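Local atomic coordinates of beta-L-arabinobiosidase (Bacteroides thetaiotaomicron, PDB entry 5MQR), a protein that probably hydrolyses arabinose-containing glycosidic bonds in plant pectin and may also have exo-alpha-sialidase activity. Residues A[468-482]-A[524-538]. Sequence-based numbering, arbitrary orientation. Where two conformers were deposited one is given.
Sequences SKELKVSFDLSAGQN and YEAGKTYHVEAVLST
His531 and Asp476 face each other in a non-hydrogen-bonded pair of two antiparallel strands: His531 ND1 donates a hydrogen bond to Asp476 OD1 at 2.8 Å. The acceptor lies near the imidazole plane but is met from above the carboxylate plane, the two planes being 51° apart. CG anti to the backbone N (chi1 -172°) brings the ring alongside Ser474, NE2 4.1 Å from Ser474 CB; the small serine suits a place beside the imidazole. Asp476 OD2 accepts from Asn606 ND2 on strand 600-610. A leucine in place of His531 has no N-H for OD1 and would probably leave the carboxylate held from the OD2 side and freer to turn. Farther along the face bearing Glu470, Ser474 and Asp476, Ser537 OG donates to Glu470 OE2, though the modelled separation is doubtfully short. Backbone bonds, as between Val473 and Ala534, pair strands 470-479 and 530-537 inside an antiparallel sheet of the sialidase-like carbohydrate-binding-module region; the opposite face, with Leu471, Val473 and Phe475, packs on strands 487-492 and 564-570 of a second sheet, as in a beta-sandwich. There beta-branched Val532 sets its CB over one face of the Phe475 ring, 4.1 Å from the centroid, while Phe569 meets that ring edge-to-face. Val532 CG2 also reaches Leu477 CD2 at 4.1 Å. At the strand end, Ala479 CB lies 3.8 Å from Tyr524 CE2, and beyond it Asn482 ND2 donates almost straight (174°) to a lone pair of Tyr524 O.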
loop_
_atom_site.group_PDB
_atom_site.type_symbol
_atom_site.label_atom_id
_atom_site.label_comp_id
_atom_site.label_asym_id
_atom_site.label_seq_id
_atom_site.Cartn_x
_atom_site.Cartn_y
_atom_site.Cartn_z
ATOM N N SER A 468 7.411 -3.496 13.752
ATOM C CA SER A 468 8.674 -4.190 13.949
ATOM C C SER A 468 8.789 -4.804 15.352
ATOM O O SER A 468 8.379 -4.196 16.351
ATOM C CB SER A 468 9.842 -3.218 13.705
ATOM O OG SER A 468 9.814 -2.651 12.386
ATOM N N LYS A 469 9.367 -6.005 15.411
ATOM C CA LYS A 469 9.601 -6.734 16.662
ATOM C C LYS A 469 10.968 -6.394 17.211
ATOM O O LYS A 469 11.097 -6.132 18.401
ATOM C CB LYS A 469 9.485 -8.246 16.452
ATOM C CG LYS A 469 8.134 -8.698 15.945
ATOM C CD LYS A 469 8.117 -10.182 15.558
ATOM C CE LYS A 469 6.932 -10.508 14.624
ATOM N NZ LYS A 469 7.051 -11.809 13.865
ATOM N N GLU A 470 11.980 -6.429 16.340
ATOM C CA GLU A 470 13.317 -5.908 16.629
ATOM C C GLU A 470 13.452 -4.569 15.895
ATOM O O GLU A 470 13.202 -4.488 14.679
ATOM C CB GLU A 470 14.392 -6.876 16.154
ATOM C CG GLU A 470 14.308 -8.269 16.771
ATOM C CD GLU A 470 14.697 -8.284 18.252
ATOM O OE1 GLU A 470 15.804 -7.792 18.599
ATOM O OE2 GLU A 470 13.891 -8.787 19.075
ATOM N N LEU A 471 13.813 -3.526 16.642
ATOM C CA LEU A 471 13.858 -2.175 16.114
ATOM C C LEU A 471 15.077 -1.414 16.602
ATOM O O LEU A 471 15.368 -1.401 17.811
ATOM C CB LEU A 471 12.587 -1.433 16.524
ATOM C CG LEU A 471 12.377 0.001 16.068
ATOM C CD1 LEU A 471 12.298 0.089 14.558
ATOM C CD2 LEU A 471 11.100 0.548 16.670
ATOM N N LYS A 472 15.782 -0.776 15.667
ATOM C CA LYS A 472 16.750 0.274 16.003
ATOM C C LYS A 472 16.221 1.585 15.498
ATOM O O LYS A 472 15.700 1.650 14.416
ATOM C CB LYS A 472 18.150 0.040 15.428
ATOM C CG LYS A 472 18.679 -1.355 15.688
ATOM C CD LYS A 472 20.216 -1.414 15.723
ATOM C CE LYS A 472 20.732 -2.816 16.072
ATOM N NZ LYS A 472 20.739 -3.677 14.849
ATOM N N VAL A 473 16.348 2.609 16.328
ATOM C CA VAL A 473 15.910 3.965 16.060
ATOM C C VAL A 473 17.082 4.858 16.393
ATOM O O VAL A 473 17.574 4.805 17.506
ATOM C CB VAL A 473 14.716 4.347 16.964
ATOM C CG1 VAL A 473 14.296 5.803 16.738
ATOM C CG2 VAL A 473 13.553 3.404 16.691
ATOM N N SER A 474 17.553 5.664 15.455
ATOM C CA SER A 474 18.567 6.635 15.797
ATOM C C SER A 474 18.224 8.013 15.278
ATOM O O SER A 474 17.470 8.166 14.322
ATOM C CB SER A 474 19.938 6.195 15.306
ATOM O OG SER A 474 19.927 6.129 13.909
ATOM N N PHE A 475 18.760 9.015 15.954
ATOM C CA PHE A 475 18.511 10.399 15.596
ATOM C C PHE A 475 19.448 11.276 16.380
ATOM O O PHE A 475 19.954 10.867 17.425
ATOM C CB PHE A 475 17.036 10.814 15.855
ATOM C CG PHE A 475 16.558 10.562 17.264
ATOM C CD1 PHE A 475 16.711 11.534 18.248
ATOM C CD2 PHE A 475 15.951 9.358 17.606
ATOM C CE1 PHE A 475 16.290 11.303 19.540
ATOM C CE2 PHE A 475 15.523 9.130 18.909
ATOM C CZ PHE A 475 15.698 10.099 19.872
ATOM N N ASP A 476 19.690 12.472 15.854
ATOM C CA ASP A 476 20.414 13.513 16.570
ATOM C C ASP A 476 19.414 14.407 17.277
ATOM O O ASP A 476 18.377 14.732 16.727
ATOM C CB ASP A 476 21.287 14.319 15.619
ATOM C CG ASP A 476 22.374 13.491 15.004
ATOM O OD1 ASP A 476 23.138 12.867 15.763
ATOM O OD2 ASP A 476 22.471 13.443 13.765
ATOM N N LEU A 477 19.755 14.817 18.489
ATOM C CA LEU A 477 18.853 15.519 19.396
ATOM C C LEU A 477 19.590 16.690 19.995
ATOM O O LEU A 477 20.717 16.540 20.490
ATOM C CB LEU A 477 18.446 14.582 20.531
ATOM C CG LEU A 477 17.578 15.078 21.682
ATOM C CD1 LEU A 477 16.207 15.542 21.217
ATOM C CD2 LEU A 477 17.440 13.930 22.671
ATOM N N SER A 478 18.946 17.843 19.984
ATOM C CA SER A 478 19.457 19.036 20.664
ATOM C C SER A 478 18.315 19.725 21.370
ATOM O O SER A 478 17.227 19.830 20.816
ATOM C CB SER A 478 20.062 19.993 19.652
ATOM O OG SER A 478 20.863 20.961 20.311
ATOM N N ALA A 479 18.568 20.197 22.579
ATOM C CA ALA A 479 17.597 20.960 23.357
ATOM C C ALA A 479 18.071 22.401 23.512
ATOM O O ALA A 479 19.233 22.647 23.825
ATOM C CB ALA A 479 17.435 20.319 24.729
ATOM N N GLY A 480 17.173 23.364 23.343
ATOM C CA GLY A 480 17.525 24.776 23.516
ATOM C C GLY A 480 17.676 25.263 24.956
ATOM O O GLY A 480 17.885 26.456 25.181
ATOM N N GLN A 481 17.541 24.355 25.924
ATOM C CA GLN A 481 17.547 24.668 27.349
ATOM C C GLN A 481 17.619 23.347 28.097
ATOM O O GLN A 481 17.330 22.300 27.515
ATOM C CB GLN A 481 16.280 25.435 27.753
ATOM C CG GLN A 481 14.966 24.646 27.629
ATOM C CD GLN A 481 14.655 24.226 26.209
ATOM O OE1 GLN A 481 14.562 25.067 25.319
ATOM N NE2 GLN A 481 14.492 22.933 25.987
ATOM N N ASN A 482 17.999 23.391 29.370
ATOM C CA ASN A 482 17.939 22.218 30.252
ATOM C C ASN A 482 17.384 22.510 31.677
ATOM O O ASN A 482 17.538 21.697 32.602
ATOM C CB ASN A 482 19.339 21.574 30.329
ATOM C CG ASN A 482 20.327 22.372 31.189
ATOM O OD1 ASN A 482 20.086 23.533 31.547
ATOM N ND2 ASN A 482 21.453 21.749 31.505
ATOM N N TYR A 524 21.971 16.404 30.663
ATOM C CA TYR A 524 22.109 16.970 29.328
ATOM C C TYR A 524 22.302 18.464 29.447
ATOM O O TYR A 524 21.895 19.078 30.419
ATOM C CB TYR A 524 20.929 16.618 28.412
ATOM C CG TYR A 524 19.631 17.309 28.722
ATOM C CD1 TYR A 524 18.760 16.791 29.673
ATOM C CD2 TYR A 524 19.250 18.469 28.035
ATOM C CE1 TYR A 524 17.536 17.413 29.952
ATOM C CE2 TYR A 524 18.032 19.097 28.300
ATOM C CZ TYR A 524 17.173 18.582 29.273
ATOM O OH TYR A 524 15.966 19.212 29.572
ATOM N N GLU A 525 22.956 19.023 28.444
ATOM C CA GLU A 525 23.238 20.447 28.386
ATOM C C GLU A 525 22.469 21.044 27.221
ATOM O O GLU A 525 22.135 20.349 26.259
ATOM C CB GLU A 525 24.732 20.661 28.176
ATOM C CG GLU A 525 25.631 20.061 29.256
ATOM C CD GLU A 525 27.043 19.818 28.732
ATOM O OE1 GLU A 525 27.749 20.807 28.446
ATOM O OE2 GLU A 525 27.440 18.643 28.569
ATOM N N ALA A 526 22.189 22.334 27.321
ATOM C CA ALA A 526 21.533 23.076 26.252
ATOM C C ALA A 526 22.497 23.296 25.089
ATOM O O ALA A 526 23.692 23.445 25.315
ATOM C CB ALA A 526 21.048 24.430 26.785
ATOM N N GLY A 527 21.977 23.339 23.862
ATOM C CA GLY A 527 22.782 23.698 22.677
ATOM C C GLY A 527 23.780 22.658 22.177
ATOM O O GLY A 527 24.616 22.948 21.333
ATOM N N LYS A 528 23.674 21.430 22.666
ATOM C CA LYS A 528 24.619 20.371 22.369
ATOM C C LYS A 528 23.859 19.299 21.591
ATOM O O LYS A 528 22.698 18.997 21.896
ATOM C CB LYS A 528 25.149 19.827 23.693
ATOM C CG LYS A 528 26.450 19.054 23.621
ATOM C CD LYS A 528 27.167 19.022 24.974
ATOM C CE LYS A 528 28.544 18.366 24.859
ATOM N NZ LYS A 528 28.419 16.947 24.422
ATOM N N THR A 529 24.507 18.750 20.575
ATOM C CA THR A 529 23.938 17.709 19.743
ATOM C C THR A 529 24.381 16.334 20.286
ATOM O O THR A 529 25.578 16.067 20.411
ATOM C CB THR A 529 24.384 17.907 18.283
ATOM O OG1 THR A 529 23.812 19.127 17.792
ATOM C CG2 THR A 529 23.929 16.748 17.386
ATOM N N TYR A 530 23.397 15.494 20.607
ATOM C CA TYR A 530 23.599 14.140 21.110
ATOM C C TYR A 530 23.109 13.145 20.046
ATOM O O TYR A 530 22.014 13.306 19.506
ATOM C CB TYR A 530 22.788 13.934 22.389
ATOM C CG TYR A 530 23.208 14.808 23.549
ATOM C CD1 TYR A 530 24.376 14.537 24.270
ATOM C CD2 TYR A 530 22.442 15.894 23.939
ATOM C CE1 TYR A 530 24.768 15.330 25.344
ATOM C CE2 TYR A 530 22.825 16.686 25.009
ATOM C CZ TYR A 530 23.988 16.396 25.699
ATOM O OH TYR A 530 24.340 17.175 26.744
ATOM N N HIS A 531 23.924 12.146 19.721
ATOM C CA HIS A 531 23.494 11.102 18.845
ATOM C C HIS A 531 22.867 9.980 19.682
ATOM O O HIS A 531 23.561 9.315 20.458
ATOM C CB HIS A 531 24.645 10.579 17.993
ATOM C CG HIS A 531 24.183 9.637 16.935
ATOM N ND1 HIS A 531 23.368 10.037 15.897
ATOM C CD2 HIS A 531 24.358 8.302 16.785
ATOM C CE1 HIS A 531 23.072 8.988 15.147
ATOM N NE2 HIS A 531 23.665 7.926 15.661
ATOM N N VAL A 532 21.561 9.794 19.520
ATOM C CA VAL A 532 20.803 8.838 20.311
ATOM C C VAL A 532 20.479 7.628 19.470
ATOM O O VAL A 532 20.022 7.789 18.343
ATOM C CB VAL A 532 19.471 9.415 20.808
ATOM C CG1 VAL A 532 18.798 8.435 21.767
ATOM C CG2 VAL A 532 19.718 10.748 21.501
ATOM N N GLU A 533 20.745 6.434 20.013
ATOM C CA GLU A 533 20.329 5.174 19.373
ATOM C C GLU A 533 19.584 4.336 20.398
ATOM O O GLU A 533 20.049 4.107 21.497
ATOM C CB GLU A 533 21.493 4.357 18.769
ATOM C CG GLU A 533 20.993 3.193 17.888
ATOM C CD GLU A 533 22.069 2.483 17.077
ATOM O OE1 GLU A 533 23.261 2.750 17.306
ATOM O OE2 GLU A 533 21.714 1.636 16.208
ATOM N N ALA A 534 18.390 3.907 20.036
ATOM C CA ALA A 534 17.572 3.070 20.883
ATOM C C ALA A 534 17.399 1.710 20.181
ATOM O O ALA A 534 17.017 1.657 19.005
ATOM C CB ALA A 534 16.239 3.735 21.139
ATOM N N VAL A 535 17.687 0.624 20.905
ATOM C CA VAL A 535 17.513 -0.732 20.410
ATOM C C VAL A 535 16.458 -1.426 21.274
ATOM O O VAL A 535 16.663 -1.584 22.482
ATOM C CB VAL A 535 18.837 -1.508 20.467
ATOM C CG1 VAL A 535 18.657 -2.923 19.907
ATOM C CG2 VAL A 535 19.920 -0.714 19.737
ATOM N N LEU A 536 15.342 -1.802 20.638
ATOM C CA LEU A 536 14.174 -2.368 21.284
ATOM C C LEU A 536 13.929 -3.791 20.768
ATOM O O LEU A 536 14.015 -4.040 19.570
ATOM C CB LEU A 536 12.931 -1.531 21.001
ATOM C CG LEU A 536 12.964 -0.083 21.489
ATOM C CD1 LEU A 536 13.581 0.845 20.448
ATOM C CD2 LEU A 536 11.563 0.375 21.839
ATOM N N SER A 537 13.586 -4.702 21.672
ATOM C CA SER A 537 13.214 -6.082 21.304
ATOM C C SER A 537 11.902 -6.432 21.990
ATOM O O SER A 537 11.840 -6.433 23.217
ATOM C CB SER A 537 14.315 -7.072 21.718
ATOM O OG SER A 537 13.905 -8.416 21.526
ATOM N N THR A 538 10.870 -6.729 21.213
ATOM C CA THR A 538 9.585 -7.098 21.793
ATOM C C THR A 538 9.635 -8.469 22.443
ATOM O O THR A 538 9.059 -8.661 23.527
ATOM C CB THR A 538 8.424 -6.992 20.796
ATOM O OG1 THR A 538 8.648 -7.857 19.685
ATOM C CG2 THR A 538 8.285 -5.546 20.292
HETATM O O HOH W 1 21.010 19.617 23.952
HETATM O O HOH W 2 14.317 21.000 28.127
#